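Local coordinates for formate oxidase (Aspergillus oryzae, PDB 5ZU2), which probably oxidises formate as an FAD-dependent oxidase of the glucose-methanol-choline (GMC) oxidoreductase family, at residues 402-407 with 507-512. The protein carries 1 engineered substitution. Numbering follows the deposited sequence.
Sequences TAFQWH and TAFHPT. With FAD (flavin-adenine dinucleotide), chain D.
Phe509 puts the rim of its ring among Ala403, Phe404 and Trp406, and its CZ lies 4.1 Å from Trp406 CZ2. A flat, wholly apolar ring suits the place, because its broad face can lie against the methyl end of the flavin while its rim packs on the carbons of Phe404 and Trp406. One face receives the methyl carbon C7M of FAD, 3.5 Å above the plane and over the ring centre, while Thr507 O lies over the opposite face. At the edge stand Ala403 O and Phe404 CE1, the latter 4.1 Å from Phe509 CE2. The backbone places Phe509 CB 3.4 Å from FAD C8, and a chi1 of -58°, with CG anti to the carbonyl carbon, then carries the ring over C7 and C7M.

In this GMC-type fold the contact joins two loops, one between strands 392-397 and 415-423, the other following strand 506-507, beside the dimethylbenzene end of the flavin.

Trp406 reaches across with the benzo part of its indole. At the indole edge, near the ring plane, Thr507 CG2 comes 3.6 Å from Trp406 CH2. The pyrrole side looks back to its own loop: Trp406 NE1 donates to Ala403 O over 2.9 Å, from well above the carbonyl plane and at a bent N-H...O angle of 136°. That oxygen also accepts from Gln506 NE2, so two donors grip it. Indole thus combines a broad hydrocarbon edge for the neighbour with an N-H that helps to hold its rotation.

The two branches of Thr507 do different work: the methyl meets the indole, whereas Thr507 OG1 accepts from Phe509 N at 2.8 Å, forming an ST turn, and is hydrogen-bonded to Asp306. Phe404, buried against Thr418 and Val420 of strand 415-423, backs the Phe509 edge with hydrocarbon alone.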
loop_
_atom_site.group_PDB
_atom_site.type_symbol
_atom_site.label_atom_id
_atom_site.label_comp_id
_atom_site.label_asym_id
_atom_site.label_seq_id
_atom_site.Cartn_x
_atom_site.Cartn_y
_atom_site.Cartn_z
ATOM N N THR A 402 -4.668 13.393 10.772
ATOM C CA THR A 402 -4.974 12.523 11.908
ATOM C C THR A 402 -4.516 11.097 11.668
ATOM O O THR A 402 -4.092 10.424 12.606
ATOM C CB THR A 402 -6.471 12.506 12.193
ATOM O OG1 THR A 402 -7.147 12.235 10.971
ATOM C CG2 THR A 402 -6.961 13.834 12.803
ATOM N N ALA A 403 -4.588 10.624 10.423
ATOM C CA ALA A 403 -4.133 9.283 10.099
ATOM C C ALA A 403 -2.642 9.100 10.301
ATOM O O ALA A 403 -2.155 7.969 10.224
ATOM C CB ALA A 403 -4.471 8.953 8.648
ATOM N N PHE A 404 -1.906 10.172 10.559
ATOM C CA PHE A 404 -0.480 10.068 10.827
ATOM C C PHE A 404 -0.108 10.578 12.207
ATOM O O PHE A 404 1.079 10.766 12.470
ATOM C CB PHE A 404 0.315 10.814 9.751
ATOM C CG PHE A 404 0.129 10.249 8.360
ATOM C CD1 PHE A 404 0.900 9.174 7.915
ATOM C CD2 PHE A 404 -0.828 10.781 7.506
ATOM C CE1 PHE A 404 0.729 8.652 6.644
ATOM C CE2 PHE A 404 -1.000 10.257 6.211
ATOM C CZ PHE A 404 -0.225 9.187 5.795
ATOM N N GLN A 405 -1.097 10.861 13.083
ATOM C CA GLN A 405 -0.854 11.255 14.473
ATOM C C GLN A 405 -1.778 10.433 15.359
ATOM O O GLN A 405 -2.808 10.922 15.833
ATOM C CB GLN A 405 -1.089 12.758 14.673
ATOM C CG GLN A 405 -0.202 13.597 13.808
ATOM C CD GLN A 405 1.167 13.740 14.421
ATOM O OE1 GLN A 405 1.447 14.694 15.140
ATOM N NE2 GLN A 405 2.034 12.768 14.148
ATOM N N TRP A 406 -1.343 9.215 15.670
ATOM C CA TRP A 406 -2.228 8.229 16.286
ATOM C C TRP A 406 -2.458 8.475 17.768
ATOM O O TRP A 406 -3.473 8.012 18.293
ATOM C CB TRP A 406 -1.673 6.812 16.083
ATOM C CG TRP A 406 -1.799 6.300 14.682
ATOM C CD1 TRP A 406 -2.303 6.979 13.594
ATOM C CD2 TRP A 406 -1.388 5.018 14.199
ATOM N NE1 TRP A 406 -2.238 6.188 12.475
ATOM C CE2 TRP A 406 -1.681 4.979 12.814
ATOM C CE3 TRP A 406 -0.806 3.894 14.801
ATOM C CZ2 TRP A 406 -1.420 3.858 12.027
ATOM C CZ3 TRP A 406 -0.548 2.785 14.020
ATOM C CH2 TRP A 406 -0.860 2.772 12.643
ATOM N N HIS A 407 -1.578 9.223 18.445
ATOM C CA HIS A 407 -1.718 9.446 19.882
ATOM C C HIS A 407 -1.789 10.921 20.240
ATOM O O HIS A 407 -1.732 11.257 21.428
ATOM C CB HIS A 407 -0.573 8.781 20.659
ATOM C CG HIS A 407 -0.598 7.283 20.593
ATOM N ND1 HIS A 407 -1.385 6.513 21.424
ATOM C CD2 HIS A 407 0.047 6.413 19.772
ATOM C CE1 HIS A 407 -1.216 5.235 21.127
ATOM N NE2 HIS A 407 -0.353 5.147 20.130
ATOM N N THR A 507 2.833 2.290 10.799
ATOM C CA THR A 507 2.896 1.754 9.448
ATOM C C THR A 507 2.718 2.877 8.441
ATOM O O THR A 507 1.885 3.764 8.623
ATOM C CB THR A 507 1.819 0.680 9.233
ATOM O OG1 THR A 507 1.826 0.247 7.861
ATOM C CG2 THR A 507 0.401 1.188 9.644
ATOM N N ALA A 508 3.511 2.845 7.375
ATOM C CA ALA A 508 3.242 3.699 6.223
ATOM C C ALA A 508 2.195 3.096 5.312
ATOM O O ALA A 508 1.951 3.649 4.232
ATOM C CB ALA A 508 4.518 3.979 5.427
ATOM N N PHE A 509 1.588 1.980 5.738
ATOM C CA PHE A 509 0.465 1.316 5.073
ATOM C C PHE A 509 0.879 0.511 3.849
ATOM O O PHE A 509 0.091 0.369 2.908
ATOM C CB PHE A 509 -0.613 2.338 4.688
ATOM C CG PHE A 509 -1.159 3.128 5.868
ATOM C CD1 PHE A 509 -1.927 2.501 6.848
ATOM C CD2 PHE A 509 -0.892 4.486 6.004
ATOM C CE1 PHE A 509 -2.439 3.209 7.939
ATOM C CE2 PHE A 509 -1.402 5.191 7.088
ATOM C CZ PHE A 509 -2.172 4.547 8.060
ATOM N N HIS A 510 2.089 -0.071 3.864
ATOM C CA HIS A 510 2.540 -0.846 2.709
ATOM C C HIS A 510 2.867 -2.310 3.008
ATOM O O HIS A 510 3.881 -2.816 2.513
ATOM C CB HIS A 510 3.781 -0.175 2.099
ATOM C CG HIS A 510 3.612 1.289 1.844
ATOM N ND1 HIS A 510 2.400 1.848 1.507
ATOM C CD2 HIS A 510 4.499 2.308 1.861
ATOM C CE1 HIS A 510 2.547 3.146 1.333
ATOM N NE2 HIS A 510 3.813 3.449 1.546
ATOM N N PRO A 511 2.031 -3.056 3.731
ATOM C CA PRO A 511 2.423 -4.430 4.076
ATOM C C PRO A 511 2.418 -5.362 2.865
ATOM O O PRO A 511 1.574 -5.246 1.976
ATOM C CB PRO A 511 1.377 -4.835 5.120
ATOM C CG PRO A 511 0.201 -4.002 4.798
ATOM C CD PRO A 511 0.716 -2.709 4.308
ATOM N N THR A 512 3.395 -6.284 2.841
ATOM C CA THR A 512 3.653 -7.199 1.728
ATOM C C THR A 512 4.197 -8.531 2.244
ATOM O O THR A 512 4.596 -8.656 3.403
ATOM C CB THR A 512 4.685 -6.625 0.742
ATOM O OG1 THR A 512 5.982 -6.637 1.377
ATOM C CG2 THR A 512 4.339 -5.217 0.264
HETATM P PA FAD D . -6.691 -5.207 -0.599
HETATM O O1A FAD D . -6.749 -4.836 0.815
HETATM O O2A FAD D . -6.802 -4.038 -1.567
HETATM O O5B FAD D . -7.854 -6.281 -0.989
HETATM C C5B FAD D . -8.235 -7.355 -0.099
HETATM C C4B FAD D . -9.724 -7.556 -0.251
HETATM O O4B FAD D . -10.115 -8.835 0.308
HETATM C C3B FAD D . -10.602 -6.500 0.426
HETATM O O3B FAD D . -11.684 -6.093 -0.405
HETATM C C2B FAD D . -11.136 -7.235 1.655
HETATM O O2B FAD D . -12.390 -6.734 2.130
HETATM C C1B FAD D . -11.258 -8.653 1.108
HETATM N N9A FAD D . -11.265 -9.674 2.150
HETATM C C8A FAD D . -10.295 -9.851 3.096
HETATM N N7A FAD D . -10.528 -10.839 3.923
HETATM C C5A FAD D . -11.755 -11.330 3.516
HETATM C C6A FAD D . -12.560 -12.381 3.997
HETATM N N6A FAD D . -12.228 -13.142 5.047
HETATM N N1A FAD D . -13.724 -12.629 3.349
HETATM C C2A FAD D . -14.049 -11.864 2.305
HETATM N N3A FAD D . -13.376 -10.842 1.767
HETATM C C4A FAD D . -12.228 -10.621 2.424
HETATM N N1 FAD D . -0.447 2.486 -1.624
HETATM C C2 FAD D . 0.098 3.404 -2.474
HETATM O O2 FAD D . 0.730 3.056 -3.482
HETATM N N3 FAD D . -0.061 4.772 -2.211
HETATM C C4 FAD D . -0.737 5.327 -1.125
HETATM O O4 FAD D . -0.801 6.552 -0.986
HETATM C C4X FAD D . -1.315 4.327 -0.233
HETATM N N5 FAD D . -1.969 4.748 0.825
HETATM C C5X FAD D . -2.517 3.803 1.670
HETATM C C6 FAD D . -3.240 4.245 2.784
HETATM C C7 FAD D . -3.829 3.343 3.661
HETATM C C7M FAD D . -4.593 3.861 4.859
HETATM C C8 FAD D . -3.701 1.962 3.417
HETATM C C8M FAD D . -4.327 0.956 4.340
HETATM C C9 FAD D . -2.992 1.517 2.299
HETATM C C9A FAD D . -2.399 2.424 1.425
HETATM N N10 FAD D . -1.691 2.014 0.268
HETATM C C10 FAD D . -1.125 2.936 -0.572
HETATM C "C1'" FAD D . -1.458 0.598 -0.015
HETATM C "C2'" FAD D . -2.370 0.006 -1.072
HETATM O "O2'" FAD D . -3.671 0.581 -0.980
HETATM C "C3'" FAD D . -2.467 -1.498 -0.813
HETATM O "O3'" FAD D . -1.168 -2.056 -0.628
HETATM C "C4'" FAD D . -3.200 -2.312 -1.875
HETATM O "O4'" FAD D . -4.482 -1.718 -2.099
HETATM C "C5'" FAD D . -3.273 -3.761 -1.444
HETATM O "O5'" FAD D . -4.041 -4.500 -2.413
HETATM P P FAD D . -4.428 -6.001 -2.183
HETATM O O1P FAD D . -5.311 -6.351 -3.383
HETATM O O2P FAD D . -3.162 -6.755 -1.904
HETATM O O3P FAD D . -5.335 -5.976 -0.885
#